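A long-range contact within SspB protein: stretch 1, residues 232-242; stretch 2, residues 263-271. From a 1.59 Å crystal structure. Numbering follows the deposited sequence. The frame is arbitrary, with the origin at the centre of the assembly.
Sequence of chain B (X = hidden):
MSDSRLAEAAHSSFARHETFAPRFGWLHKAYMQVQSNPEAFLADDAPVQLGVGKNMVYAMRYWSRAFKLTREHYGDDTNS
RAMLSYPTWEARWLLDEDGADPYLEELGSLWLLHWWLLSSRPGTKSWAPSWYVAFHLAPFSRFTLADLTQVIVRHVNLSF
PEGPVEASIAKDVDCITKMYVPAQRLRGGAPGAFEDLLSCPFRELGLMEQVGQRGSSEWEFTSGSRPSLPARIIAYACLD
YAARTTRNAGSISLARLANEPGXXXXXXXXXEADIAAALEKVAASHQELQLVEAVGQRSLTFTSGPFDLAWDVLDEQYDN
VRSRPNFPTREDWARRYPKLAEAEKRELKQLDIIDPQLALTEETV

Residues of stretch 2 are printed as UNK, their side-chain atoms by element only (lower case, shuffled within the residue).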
# COMPACT_ATOMS: atom_id res chain seq x y z
N ARG B 232 19.44 -9.12 3.89
CA ARG B 232 20.19 -8.59 2.76
C ARG B 232 19.93 -7.08 2.53
O ARG B 232 20.75 -6.39 1.99
CB ARG B 232 19.92 -9.39 1.47
CG ARG B 232 20.60 -10.78 1.58
CD ARG B 232 20.46 -11.58 0.29
NE ARG B 232 19.11 -12.09 0.16
CZ ARG B 232 18.75 -13.24 -0.43
NH1 ARG B 232 19.66 -14.07 -0.91
NH2 ARG B 232 17.47 -13.59 -0.49
N ILE B 233 18.75 -6.58 2.98
CA ILE B 233 18.55 -5.11 2.89
C ILE B 233 19.45 -4.36 3.91
O ILE B 233 20.09 -3.36 3.58
CB ILE B 233 17.06 -4.70 3.07
CG1 ILE B 233 16.14 -5.29 1.98
CG2 ILE B 233 16.93 -3.16 3.14
CD1 ILE B 233 16.47 -4.85 0.55
N ILE B 234 19.54 -4.92 5.12
CA ILE B 234 20.48 -4.43 6.14
C ILE B 234 21.93 -4.45 5.61
O ILE B 234 22.65 -3.45 5.64
CB ILE B 234 20.34 -5.20 7.46
CG1 ILE B 234 18.93 -4.96 8.07
CG2 ILE B 234 21.42 -4.76 8.45
CD1 ILE B 234 18.54 -5.94 9.20
N ALA B 235 22.35 -5.62 5.09
CA ALA B 235 23.73 -5.76 4.59
C ALA B 235 24.04 -4.82 3.42
O ALA B 235 25.10 -4.17 3.36
CB ALA B 235 24.00 -7.22 4.24
N TYR B 236 23.08 -4.71 2.48
CA TYR B 236 23.26 -3.77 1.38
C TYR B 236 23.48 -2.33 1.94
O TYR B 236 24.35 -1.60 1.49
CB TYR B 236 22.00 -3.82 0.46
CG TYR B 236 21.81 -2.49 -0.30
CD1 TYR B 236 22.56 -2.19 -1.40
CD2 TYR B 236 20.86 -1.54 0.16
CE1 TYR B 236 22.40 -0.97 -2.08
CE2 TYR B 236 20.67 -0.34 -0.50
CZ TYR B 236 21.48 -0.04 -1.61
OH TYR B 236 21.32 1.16 -2.22
N ALA B 237 22.62 -1.95 2.90
CA ALA B 237 22.71 -0.60 3.45
C ALA B 237 24.02 -0.33 4.15
O ALA B 237 24.62 0.74 3.99
CB ALA B 237 21.52 -0.33 4.37
N CYS B 238 24.51 -1.36 4.87
CA CYS B 238 25.82 -1.25 5.52
C CYS B 238 26.97 -0.99 4.52
O CYS B 238 27.80 -0.12 4.70
CB CYS B 238 26.10 -2.49 6.38
SG CYS B 238 25.04 -2.64 7.83
N LEU B 239 26.96 -1.79 3.45
CA LEU B 239 27.98 -1.68 2.40
C LEU B 239 27.85 -0.40 1.60
O LEU B 239 28.86 0.26 1.28
CB LEU B 239 27.93 -2.91 1.51
CG LEU B 239 28.45 -4.21 2.14
CD1 LEU B 239 27.84 -5.42 1.36
CD2 LEU B 239 29.97 -4.29 2.20
N ASP B 240 26.57 -0.02 1.32
CA ASP B 240 26.32 1.24 0.61
C ASP B 240 26.81 2.43 1.45
O ASP B 240 27.39 3.38 0.93
CB ASP B 240 24.83 1.34 0.34
CG ASP B 240 24.44 2.51 -0.54
OD1 ASP B 240 25.04 2.69 -1.62
OD2 ASP B 240 23.52 3.26 -0.13
N TYR B 241 26.58 2.33 2.78
CA TYR B 241 27.05 3.37 3.70
C TYR B 241 28.58 3.49 3.64
O TYR B 241 29.14 4.58 3.51
CB TYR B 241 26.54 3.13 5.13
CG TYR B 241 26.93 4.26 6.03
CD1 TYR B 241 26.16 5.47 6.02
CD2 TYR B 241 28.04 4.20 6.86
CE1 TYR B 241 26.55 6.52 6.84
CE2 TYR B 241 28.43 5.27 7.65
CZ TYR B 241 27.67 6.42 7.64
OH TYR B 241 28.02 7.49 8.40
N ALA B 242 29.27 2.34 3.74
CA ALA B 242 30.71 2.31 3.66
C ALA B 242 31.22 2.93 2.36
O ALA B 242 32.23 3.64 2.33
CB ALA B 242 31.19 0.88 3.84
N UNK B 263 23.86 6.23 9.15
CA UNK B 263 24.14 4.81 8.95
C UNK B 263 22.86 3.98 9.21
O UNK B 263 21.83 4.54 9.65
c UNK B 263 25.34 4.38 9.82
N UNK B 264 22.87 2.68 8.96
CA UNK B 264 21.66 1.89 9.03
C UNK B 264 21.02 1.78 10.42
O UNK B 264 19.79 1.63 10.52
c UNK B 264 22.11 0.49 8.55
c UNK B 264 23.23 0.82 7.63
c UNK B 264 23.96 1.96 8.29
N UNK B 265 21.82 1.85 11.50
CA UNK B 265 21.24 1.77 12.80
C UNK B 265 20.22 2.87 13.04
O UNK B 265 19.10 2.63 13.51
N UNK B 266 20.58 4.10 12.77
CA UNK B 266 19.66 5.23 12.94
C UNK B 266 18.61 5.28 11.82
O UNK B 266 17.51 5.80 12.07
c UNK B 266 20.39 10.01 16.24
c UNK B 266 20.41 6.55 13.03
n UNK B 266 19.26 10.64 15.80
n UNK B 266 20.71 8.84 15.80
n UNK B 266 21.15 10.50 17.16
c UNK B 266 20.90 6.90 14.44
c UNK B 266 20.01 8.10 14.83
N UNK B 267 18.92 4.77 10.64
CA UNK B 267 17.95 4.88 9.54
C UNK B 267 16.82 3.86 9.73
O UNK B 267 15.65 4.17 9.52
c UNK B 267 18.61 4.64 8.15
N UNK B 268 17.19 2.68 10.13
CA UNK B 268 16.22 1.59 10.30
C UNK B 268 15.76 1.43 11.74
O UNK B 268 14.89 0.59 12.01
c UNK B 268 16.75 0.25 9.76
c UNK B 268 18.15 -0.54 7.81
c UNK B 268 17.14 0.27 8.28
c UNK B 268 18.45 -0.61 6.43
c UNK B 268 17.68 0.11 5.52
c UNK B 268 16.37 1.00 7.35
c UNK B 268 16.66 0.95 5.97
N UNK B 269 16.40 2.14 12.66
CA UNK B 269 16.09 2.07 14.10
C UNK B 269 16.23 0.62 14.57
O UNK B 269 15.28 0.02 15.11
n UNK B 269 15.99 8.58 15.09
c UNK B 269 14.78 4.30 14.22
c UNK B 269 15.81 7.29 15.38
c UNK B 269 14.73 2.77 14.43
c UNK B 269 16.07 4.91 14.78
n UNK B 269 16.24 6.36 14.54
n UNK B 269 15.16 6.91 16.49
N UNK B 270 17.38 0.04 14.28
CA UNK B 270 17.74 -1.32 14.74
C UNK B 270 18.99 -1.28 15.58
O UNK B 270 19.80 -0.36 15.45
c UNK B 270 16.49 -2.50 12.92
c UNK B 270 19.27 -2.74 11.41
c UNK B 270 18.97 -1.77 12.56
c UNK B 270 17.89 -2.30 13.55
N UNK B 271 19.11 -2.25 16.49
CA UNK B 271 20.23 -2.35 17.42
C UNK B 271 21.49 -2.93 16.77
O UNK B 271 21.39 -3.64 15.78
c UNK B 271 18.52 -3.21 20.76
n UNK B 271 15.20 -2.06 21.90
n UNK B 271 17.04 -0.80 21.37
n UNK B 271 17.13 -3.12 21.22
c UNK B 271 19.81 -3.23 18.60
c UNK B 271 16.46 -1.99 21.50
c UNK B 271 18.69 -2.59 19.39

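Stretch 1 is a run of continuous helix, and I233, I234, A237, C238 and Y241 form the side of it that meets stretch 2. Position 263 carries a single side-chain carbon, CB, which lies 3.7 Å from the centroid of the Y241 ring (CG, CD1, CD2, CE1, CE2 and CZ) and only 7° off the ring normal. This is alanine, A263, whose methyl makes a CH-pi contact over the ring face. Its backbone also comes close, with N of A263 3.6 Å from CE1 of Y241. A263 is the N-cap residue of the short helix that follows.

At position 264 three carbons close a ring onto the backbone nitrogen, which identifies proline, P264. Its CG lies 3.7 Å from the backbone N of C238 and 3.9 Å from both CB of A237 and SG of C238, while its CD is 4.2 Å from CB of Y241. Proline has no amide hydrogen to donate, which costs nothing in the first turn of a helix, where no carbonyl one turn earlier awaits it. The compact ring thus packs directly on the backbone of stretch 1, where the small side chain of A237 allows a close approach.

Position 265 has no side-chain atoms and is glycine, G265. It makes no contact with stretch 1, but its O accepts a weak hydrogen bond from N of position 269 at 2.9 Å and a hydrogen bond from N of position 270 at 3.2 Å.

Position 266 has three carbons, a nitrogen, and a carbon bearing two more nitrogens: arginine, R266. Partly exposed, it extends its charged end out of reach of stretch 1. Position 267 again has one carbon, and is alanine, A267; buried but not touching stretch 1, its N donates to O of A263 at 3.1 Å.

Position 268 shows one carbon followed by a ring of six carbons, with no oxygen, so it is phenylalanine, F268. Its CE2 lies 3.7 Å from CB of A237, and its CZ lies 4.1 Å from CG2 of I233. A flat, wholly apolar ring suits this buried place, since it reaches several aliphatic groups and leaves no polar atom unsatisfied.

Position 269 repeats the arginine pattern and is R269. Positive phi marks its departure from the helix, and its NE donates a hydrogen bond to O of R266 at 2.8 Å, tying the side chain back to the turn. Position 270 has four carbons, forked at the first, with one arm two carbons long: isoleucine, I270. Its CD1 meets CD1 of I234 at 4.0 Å, a match of branched aliphatic groups. Position 271, a third arginine by the same atoms, is R271, exposed and clear of stretch 1.

No hydrogen bond crosses between the stretches. A263, P264, F268 and I270 pack against I233, I234, A237, C238 and Y241, and the two stretches together bury 369 Å², both sides summed, while the three arginines stay clear of the contact. Shape and apolar packing therefore hold this contact together.

Stretch 2 (263-271) APGRAFRIR
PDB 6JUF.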